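Local coordinates for uncharacterized protein (Vibrio parahaemolyticus M0605, PDB 3X0T) that is the PirA component of a plasmid-encoded toxin, has a jelly-roll fold, and probably acts with a partner subunit in a pore-forming binary toxin, at residues E50-Q56 with Q92-N98; Q56-M62 with A88-Q92; K67-S71 with L82-D86. All coordinates share one frame; numbering follows the deposited sequence.

Interaction 1: E50-Q56 with Q92-N98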
# COMPACT_ATOMS: atom_id res chain seq x y z
N GLU A 50 -2.75 -8.38 13.60
CA GLU A 50 -2.30 -8.48 12.18
C GLU A 50 -3.07 -7.48 11.28
O GLU A 50 -4.21 -7.08 11.56
CB GLU A 50 -2.51 -9.88 11.63
CG GLU A 50 -3.91 -10.31 11.44
CD GLU A 50 -4.11 -11.77 11.14
OE1 GLU A 50 -3.19 -12.61 11.11
OE2 GLU A 50 -5.32 -12.12 11.03
N LEU A 51 -2.48 -7.17 10.14
CA LEU A 51 -3.06 -6.31 9.09
C LEU A 51 -2.87 -7.00 7.76
O LEU A 51 -1.84 -7.64 7.52
CB LEU A 51 -2.33 -4.96 9.08
CG LEU A 51 -2.45 -4.12 10.37
CD1 LEU A 51 -1.48 -2.96 10.35
CD2 LEU A 51 -3.84 -3.71 10.63
N THR A 52 -3.82 -6.76 6.83
CA THR A 52 -3.58 -7.13 5.42
C THR A 52 -3.18 -5.90 4.60
O THR A 52 -3.81 -4.86 4.78
CB THR A 52 -4.83 -7.75 4.85
OG1 THR A 52 -5.06 -8.99 5.54
CG2 THR A 52 -4.69 -8.06 3.36
N ILE A 53 -2.17 -6.01 3.76
CA ILE A 53 -1.88 -4.96 2.80
C ILE A 53 -2.22 -5.47 1.42
O ILE A 53 -1.92 -6.64 1.08
CB ILE A 53 -0.42 -4.48 2.92
CG1 ILE A 53 -0.22 -3.20 2.09
CG2 ILE A 53 0.61 -5.56 2.61
CD1 ILE A 53 1.09 -2.50 2.37
N GLN A 54 -2.85 -4.63 0.62
CA GLN A 54 -3.20 -5.03 -0.76
C GLN A 54 -2.79 -3.96 -1.76
O GLN A 54 -2.91 -2.75 -1.50
CB GLN A 54 -4.72 -5.28 -0.98
CG GLN A 54 -5.24 -6.38 -0.05
CD GLN A 54 -6.56 -6.84 -0.43
OE1 GLN A 54 -7.45 -6.10 -0.90
NE2 GLN A 54 -6.75 -8.17 -0.22
N TYR A 55 -2.32 -4.42 -2.91
CA TYR A 55 -2.10 -3.58 -4.09
C TYR A 55 -3.31 -3.78 -4.99
O TYR A 55 -3.56 -4.90 -5.38
CB TYR A 55 -0.79 -3.98 -4.79
CG TYR A 55 -0.19 -2.88 -5.57
CD1 TYR A 55 -0.80 -2.40 -6.76
CD2 TYR A 55 0.96 -2.22 -5.12
CE1 TYR A 55 -0.27 -1.30 -7.43
CE2 TYR A 55 1.47 -1.13 -5.79
CZ TYR A 55 0.85 -0.67 -6.94
OH TYR A 55 1.39 0.43 -7.58
N GLN A 56 -4.03 -2.69 -5.28
CA GLN A 56 -5.27 -2.77 -6.05
C GLN A 56 -5.18 -1.93 -7.30
O GLN A 56 -4.38 -0.97 -7.35
CB GLN A 56 -6.44 -2.31 -5.21
CG GLN A 56 -6.67 -3.21 -4.00
CD GLN A 56 -7.92 -2.85 -3.23
OE1 GLN A 56 -8.59 -1.84 -3.52
NE2 GLN A 56 -8.25 -3.67 -2.23
N GLN A 92 -4.64 2.93 -9.47
CA GLN A 92 -4.04 1.97 -8.55
C GLN A 92 -4.00 2.58 -7.17
O GLN A 92 -3.97 3.81 -7.01
CB GLN A 92 -2.68 1.48 -9.06
CG GLN A 92 -1.62 2.62 -9.19
CD GLN A 92 -0.55 2.18 -10.09
OE1 GLN A 92 0.22 1.22 -9.76
NE2 GLN A 92 -0.37 2.80 -11.23
N ARG A 93 -3.96 1.70 -6.17
CA ARG A 93 -3.84 2.17 -4.80
C ARG A 93 -3.26 1.06 -3.94
O ARG A 93 -3.30 -0.12 -4.35
CB ARG A 93 -5.20 2.63 -4.24
CG ARG A 93 -6.25 1.55 -4.04
CD ARG A 93 -7.45 2.08 -3.35
NE ARG A 93 -8.42 1.02 -3.15
CZ ARG A 93 -9.50 1.14 -2.36
NH1 ARG A 93 -9.76 2.29 -1.78
NH2 ARG A 93 -10.22 0.04 -2.12
N ILE A 94 -2.80 1.41 -2.78
CA ILE A 94 -2.41 0.47 -1.75
C ILE A 94 -3.31 0.72 -0.56
O ILE A 94 -3.42 1.89 -0.11
CB ILE A 94 -0.89 0.60 -1.38
CG1 ILE A 94 -0.02 0.33 -2.59
CG2 ILE A 94 -0.58 -0.33 -0.24
CD1 ILE A 94 1.44 0.60 -2.39
N VAL A 95 -3.91 -0.32 -0.04
CA VAL A 95 -4.74 -0.21 1.15
C VAL A 95 -4.19 -1.14 2.24
O VAL A 95 -3.59 -2.16 1.95
CB VAL A 95 -6.23 -0.54 0.87
CG1 VAL A 95 -6.86 0.50 -0.03
CG2 VAL A 95 -6.43 -1.93 0.35
N VAL A 96 -4.47 -0.76 3.46
CA VAL A 96 -4.23 -1.61 4.62
C VAL A 96 -5.59 -1.89 5.23
O VAL A 96 -6.40 -0.96 5.42
CB VAL A 96 -3.25 -0.94 5.64
CG1 VAL A 96 -2.98 -1.90 6.78
CG2 VAL A 96 -1.95 -0.56 4.96
N ILE A 97 -5.86 -3.18 5.48
CA ILE A 97 -7.16 -3.65 5.93
C ILE A 97 -6.94 -4.34 7.29
O ILE A 97 -6.04 -5.14 7.49
CB ILE A 97 -7.74 -4.68 4.91
CG1 ILE A 97 -7.80 -4.04 3.52
CG2 ILE A 97 -9.12 -5.13 5.38
CD1 ILE A 97 -8.16 -5.03 2.42
N ASN A 98 -7.84 -3.96 8.22
CA ASN A 98 -7.77 -4.50 9.58
C ASN A 98 -9.03 -5.28 9.83
O ASN A 98 -10.09 -4.71 10.06
CB ASN A 98 -7.63 -3.36 10.60
CG ASN A 98 -7.50 -3.87 12.01
OD1 ASN A 98 -7.43 -5.06 12.23
ND2 ASN A 98 -7.41 -2.93 12.95
O HOH W 1 -5.41 -6.11 13.85
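Arg93 and Gln56 run side by side and point the same way. Arg93 CG stands between its backbone N and carbonyl carbon (chi1 67°), and the chain then runs extended to NE. Gln56 CG lies beside its own N (chi1 -63°). Gln56 OE1 is gripped in the guanidinium plane by two nitrogens, Arg93 NE and Arg93 NH2, each 2.9 Å away. Both approach from the same face of the amide. Gln56 NE2 donates in turn to Gln54 OE1 at 2.9 Å, which fixes the amide flip. Val95 CG1 covers one face of the Arg93 guanidinium, over its centre.

The opposite face of the sheet carries Ile53, Tyr55, Ile94 and Val96. Tyr55 OH donates to Gln92 OE1 at 2.6 Å, with ring and amide planes 74° apart. Ile94 CG1 packs on Tyr55 CD2 at 3.7 Å, and Ile94 CG2 meets Ile53 CG1. The backbones form a regular antiparallel ladder, with Thr52–Ile97, Gln54–Val95 and Gln56–Arg93 as hydrogen-bonded pairs. At the other end a water lies within hydrogen-bonding distance of Glu50 O and Asn98 OD1, while Asn98 ND2 bonds to Ser102 O and OD1 to Gly100 N.

These are the two central strands of one four-stranded jelly-roll sheet. Strand 67-74 flanks 51-58, and strand 22-30 flanks 91-98, where Glu25 forms a salt bridge with Arg93. Ile53, Ile94 and Val96 pack against strand 41-45 of the facing sheet.

Interaction 2: Q56-M62 with A88-Q92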
# COMPACT_ATOMS: atom_id res chain seq x y z
N GLN A 56 -4.03 -2.69 -5.28
CA GLN A 56 -5.27 -2.77 -6.05
C GLN A 56 -5.18 -1.93 -7.30
O GLN A 56 -4.38 -0.97 -7.35
CB GLN A 56 -6.44 -2.31 -5.21
CG GLN A 56 -6.67 -3.21 -4.00
CD GLN A 56 -7.92 -2.85 -3.23
OE1 GLN A 56 -8.59 -1.84 -3.52
NE2 GLN A 56 -8.25 -3.67 -2.23
N TRP A 57 -5.99 -2.26 -8.31
CA TRP A 57 -6.00 -1.54 -9.56
C TRP A 57 -7.41 -1.34 -10.05
O TRP A 57 -8.32 -2.08 -9.66
CB TRP A 57 -5.09 -2.21 -10.62
CG TRP A 57 -5.66 -3.50 -11.14
CD1 TRP A 57 -5.55 -4.76 -10.57
CD2 TRP A 57 -6.45 -3.67 -12.31
NE1 TRP A 57 -6.20 -5.67 -11.34
CE2 TRP A 57 -6.79 -5.04 -12.39
CE3 TRP A 57 -6.95 -2.80 -13.30
CZ2 TRP A 57 -7.64 -5.53 -13.42
CZ3 TRP A 57 -7.78 -3.29 -14.29
CH2 TRP A 57 -8.10 -4.65 -14.35
N GLY A 58 -7.58 -0.39 -10.96
CA GLY A 58 -8.90 -0.14 -11.56
C GLY A 58 -8.71 0.13 -13.06
O GLY A 58 -7.68 0.66 -13.51
N ALA A 59 -9.75 -0.25 -13.79
CA ALA A 59 -9.84 -0.02 -15.25
C ALA A 59 -10.21 1.45 -15.51
O ALA A 59 -10.60 2.20 -14.61
CB ALA A 59 -10.94 -0.96 -15.79
N PRO A 60 -10.18 1.87 -16.78
CA PRO A 60 -10.68 3.20 -17.12
C PRO A 60 -12.07 3.37 -16.56
O PRO A 60 -12.95 2.44 -16.57
CB PRO A 60 -10.71 3.22 -18.67
CG PRO A 60 -9.51 2.31 -18.99
CD PRO A 60 -9.67 1.14 -17.97
N PHE A 61 -12.32 4.55 -16.00
CA PHE A 61 -13.63 4.94 -15.46
C PHE A 61 -13.95 4.10 -14.21
O PHE A 61 -15.10 4.16 -13.76
CB PHE A 61 -14.81 4.86 -16.47
CG PHE A 61 -14.41 5.59 -17.74
CD1 PHE A 61 -14.16 6.95 -17.75
CD2 PHE A 61 -14.17 4.85 -18.90
CE1 PHE A 61 -13.76 7.64 -18.92
CE2 PHE A 61 -13.73 5.55 -20.05
CZ PHE A 61 -13.52 6.89 -20.03
N MET A 62 -12.99 3.38 -13.66
CA MET A 62 -13.25 2.51 -12.51
C MET A 62 -14.38 1.50 -12.80
O MET A 62 -15.05 1.04 -11.88
CB MET A 62 -13.46 3.32 -11.22
CG MET A 62 -12.24 4.01 -10.79
SD MET A 62 -10.86 2.92 -10.36
CE MET A 62 -11.62 1.84 -9.09
N ALA A 88 1.38 -1.70 -15.88
CA ALA A 88 0.95 -0.32 -15.76
C ALA A 88 -0.57 -0.26 -15.64
O ALA A 88 -1.29 -1.09 -16.25
CB ALA A 88 1.42 0.45 -17.00
N PHE A 89 -1.08 0.72 -14.89
CA PHE A 89 -2.49 0.85 -14.62
C PHE A 89 -2.98 2.22 -14.89
O PHE A 89 -2.23 3.22 -14.81
CB PHE A 89 -2.77 0.52 -13.14
CG PHE A 89 -2.31 -0.86 -12.72
CD1 PHE A 89 -3.02 -1.99 -13.24
CD2 PHE A 89 -1.26 -1.06 -11.84
CE1 PHE A 89 -2.60 -3.27 -12.80
CE2 PHE A 89 -0.90 -2.33 -11.42
CZ PHE A 89 -1.56 -3.42 -11.89
N TYR A 90 -4.29 2.38 -15.11
CA TYR A 90 -4.97 3.66 -15.15
C TYR A 90 -5.27 4.18 -13.77
O TYR A 90 -5.25 5.39 -13.54
CB TYR A 90 -6.25 3.52 -15.96
CG TYR A 90 -6.00 3.30 -17.43
CD1 TYR A 90 -5.74 4.37 -18.29
CD2 TYR A 90 -5.99 2.02 -17.97
CE1 TYR A 90 -5.46 4.19 -19.64
CE2 TYR A 90 -5.72 1.84 -19.33
CZ TYR A 90 -5.48 2.91 -20.14
OH TYR A 90 -5.17 2.75 -21.49
N HIS A 91 -5.59 3.29 -12.84
CA HIS A 91 -5.88 3.58 -11.44
C HIS A 91 -5.23 2.54 -10.59
O HIS A 91 -5.32 1.35 -10.92
CB HIS A 91 -7.38 3.64 -11.15
CG HIS A 91 -8.09 4.66 -11.98
ND1 HIS A 91 -8.07 6.01 -11.69
CD2 HIS A 91 -8.71 4.52 -13.20
CE1 HIS A 91 -8.67 6.66 -12.67
NE2 HIS A 91 -9.04 5.79 -13.61
N GLN A 92 -4.64 2.93 -9.47
CA GLN A 92 -4.04 1.97 -8.55
C GLN A 92 -4.00 2.58 -7.17
O GLN A 92 -3.97 3.81 -7.01
CB GLN A 92 -2.68 1.48 -9.06
CG GLN A 92 -1.62 2.62 -9.19
CD GLN A 92 -0.55 2.18 -10.09
OE1 GLN A 92 0.22 1.22 -9.76
NE2 GLN A 92 -0.37 2.80 -11.23
O HOH W 2 -5.63 -0.09 -15.12
O HOH W 3 -10.28 6.58 -16.08
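Trp57 lies against Phe89 where the antiparallel pair of strands 51-58 and 91-98 in the jelly roll comes to its end. Beyond Gly58 the ladder gives way to loops, and the contacts are mostly those of side chains. Trp57 pairs with Gln92 as a non-hydrogen-bonded pair. Trp57 CB sits over one face of the Phe89 ring, 3.6 Å from its centroid, a CH-pi contact. Trp57 CG stands between the backbone N and the carbonyl carbon (chi1 71°), which turns the indole off to one side of the Phe89 ring. The planes are 18° from parallel, but the five-membered ring is slid so far that the two barely overlap. The indole continues outward to Lys67 and Ala69 on the neighbouring strand.

Gly58 is the last bridge. Its N donates to His91 O at 2.9 Å, from well above the carbonyl plane. The return bond from His91 N to Gly58 O is weak. A water bridges the strands here, donating to Gly58 O and accepting from Tyr90 N.

Ala59 O accepts from Met62 N and so closes a type II beta turn with Pro60 and Phe61 at its corners. The same oxygen lies at the edge of the His91 ring. Pro60 CG rests over a face of Tyr90, 3.9 Å from the centroid and offset toward the rim. Phe61 contributes its backbone N, which donates to a second water. Met62 is bent at chi2 and chi3. Met62 CG lies over one face of the imidazole, toward the rim, and SD meets it obliquely, 3.6 Å from His91 CB. His91 ND1 is hydrogen-bonded to His30, while His91 NE2 holds the second water at 2.9 Å.

Interaction 3: K67-S71 with L82-D86; sequences KVAKS and LQRPD
Lys70 stretches across to the loop after strand 79-82 and ends on the carbonyl of Gln83. Its CG lies beside the backbone N (chi1 -64°), and every later torsion is close to 180°. This straight chain gives the ammonium its full reach. Lys70 NZ donates to Gln83 O at 2.7 Å, coming from above the carbonyl plane. Lys70 CD and CE also pass close to that oxygen, each 3.4 Å from Gln83 O. A water accepts from Lys70 NZ at 2.7 Å and donates to Arg84 O. The ammonium therefore ties two successive loop carbonyls, one directly and one through water.

Ala69 and Lys70 together face Tyr55 of the adjacent strand, a classic beta bulge. The chain turns a corner at Ala69, and both of these side chains set out toward the loop. Ala69 CB touches Pro85 CG at 4.0 Å.

Leu82 approaches Lys70 from the end of its strand. Its CG is opposite the backbone N (chi1 177°), and CD1 comes within 4.1 Å of Lys70 CB. Gln83 instead bends at chi2, and its OE1 is hydrogen-bonded to His81. Pro85 also packs on the Tyr55 side chain.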
# COMPACT_ATOMS: atom_id res chain seq x y z
N LYS A 67 -9.82 -3.92 -8.12
CA LYS A 67 -9.44 -5.33 -8.21
C LYS A 67 -8.16 -5.54 -7.46
O LYS A 67 -7.34 -4.63 -7.35
CB LYS A 67 -9.21 -5.74 -9.69
CG LYS A 67 -10.43 -5.64 -10.57
CD LYS A 67 -10.37 -4.29 -11.39
CE LYS A 67 -11.45 -4.18 -12.49
NZ LYS A 67 -12.83 -4.15 -11.97
N VAL A 68 -7.94 -6.73 -6.90
CA VAL A 68 -6.78 -7.05 -6.13
C VAL A 68 -5.67 -7.67 -7.01
O VAL A 68 -5.89 -8.71 -7.61
CB VAL A 68 -7.12 -7.97 -4.94
CG1 VAL A 68 -5.84 -8.29 -4.15
CG2 VAL A 68 -8.23 -7.41 -4.11
N ALA A 69 -4.53 -6.99 -7.08
CA ALA A 69 -3.35 -7.54 -7.77
C ALA A 69 -2.45 -8.30 -6.81
O ALA A 69 -1.81 -9.27 -7.25
CB ALA A 69 -2.54 -6.44 -8.45
N LYS A 70 -2.29 -7.85 -5.56
CA LYS A 70 -1.42 -8.48 -4.57
C LYS A 70 -2.04 -8.32 -3.21
O LYS A 70 -2.69 -7.30 -2.94
CB LYS A 70 -0.02 -7.88 -4.56
CG LYS A 70 0.79 -8.06 -5.85
CD LYS A 70 2.29 -7.73 -5.67
CE LYS A 70 3.13 -8.08 -6.86
NZ LYS A 70 4.56 -7.89 -6.44
N SER A 71 -1.83 -9.30 -2.33
CA SER A 71 -2.31 -9.23 -0.97
C SER A 71 -1.36 -9.95 -0.02
O SER A 71 -0.83 -11.00 -0.43
CB SER A 71 -3.70 -9.85 -0.89
OG SER A 71 -4.33 -9.65 0.36
N LEU A 82 6.12 -4.72 -0.06
CA LEU A 82 5.16 -4.92 -1.12
C LEU A 82 5.71 -4.31 -2.39
O LEU A 82 5.77 -3.09 -2.57
CB LEU A 82 3.85 -4.20 -0.73
CG LEU A 82 2.73 -4.26 -1.77
CD1 LEU A 82 2.36 -5.68 -2.10
CD2 LEU A 82 1.54 -3.46 -1.32
N GLN A 83 6.16 -5.21 -3.28
CA GLN A 83 6.70 -4.73 -4.57
C GLN A 83 5.52 -4.45 -5.52
O GLN A 83 4.63 -5.27 -5.67
CB GLN A 83 7.62 -5.87 -5.11
CG GLN A 83 8.24 -5.54 -6.46
CD GLN A 83 9.29 -4.39 -6.40
OE1 GLN A 83 9.84 -4.04 -5.36
NE2 GLN A 83 9.53 -3.83 -7.58
N ARG A 84 5.61 -3.33 -6.23
CA ARG A 84 4.55 -3.01 -7.16
C ARG A 84 4.46 -4.06 -8.25
O ARG A 84 5.47 -4.65 -8.63
CB ARG A 84 4.83 -1.67 -7.80
CG ARG A 84 6.06 -1.72 -8.69
CD ARG A 84 6.33 -0.36 -9.23
NE ARG A 84 7.54 -0.39 -10.09
CZ ARG A 84 8.27 0.68 -10.41
NH1 ARG A 84 7.95 1.83 -9.93
NH2 ARG A 84 9.32 0.58 -11.26
N PRO A 85 3.28 -4.32 -8.85
CA PRO A 85 3.22 -5.15 -10.06
C PRO A 85 4.10 -4.58 -11.14
O PRO A 85 4.29 -3.38 -11.26
CB PRO A 85 1.73 -5.09 -10.44
CG PRO A 85 1.02 -4.79 -9.13
CD PRO A 85 1.95 -3.80 -8.44
N ASP A 86 4.61 -5.43 -12.03
CA ASP A 86 5.44 -4.90 -13.13
C ASP A 86 4.60 -4.23 -14.23
O ASP A 86 5.18 -3.43 -15.02
CB ASP A 86 6.16 -6.10 -13.83
CG ASP A 86 7.21 -6.77 -13.03
OD1 ASP A 86 7.80 -6.14 -12.10
OD2 ASP A 86 7.54 -7.94 -13.37
O HOH W 4 5.82 -7.49 -8.82
O HOH W 5 5.51 -8.16 -3.10

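How the interactions relate
Interactions 1 and 2 are successive parts of one strand pair, 51-58 with 91-98, and share Gln56 and Gln92. Their centres lie 15 Å apart. Tyr55 CE1 of interaction 1 still meets Phe89 CE2 of interaction 2 at 4.2 Å. Interaction 3 adds the next strand, 67-74, and links its bulge to a loop leaving the facing sheet. Its centre is 10 Å from that of interaction 1. Tyr55 O lies 2.9 Å from Ala69 N, probably a hydrogen bond, and Gln54 NE2 reaches Ser71 OG. Interaction 2 joins interaction 3 through Trp57 O and Lys67 N, 2.8 Å apart, probably also hydrogen-bonded.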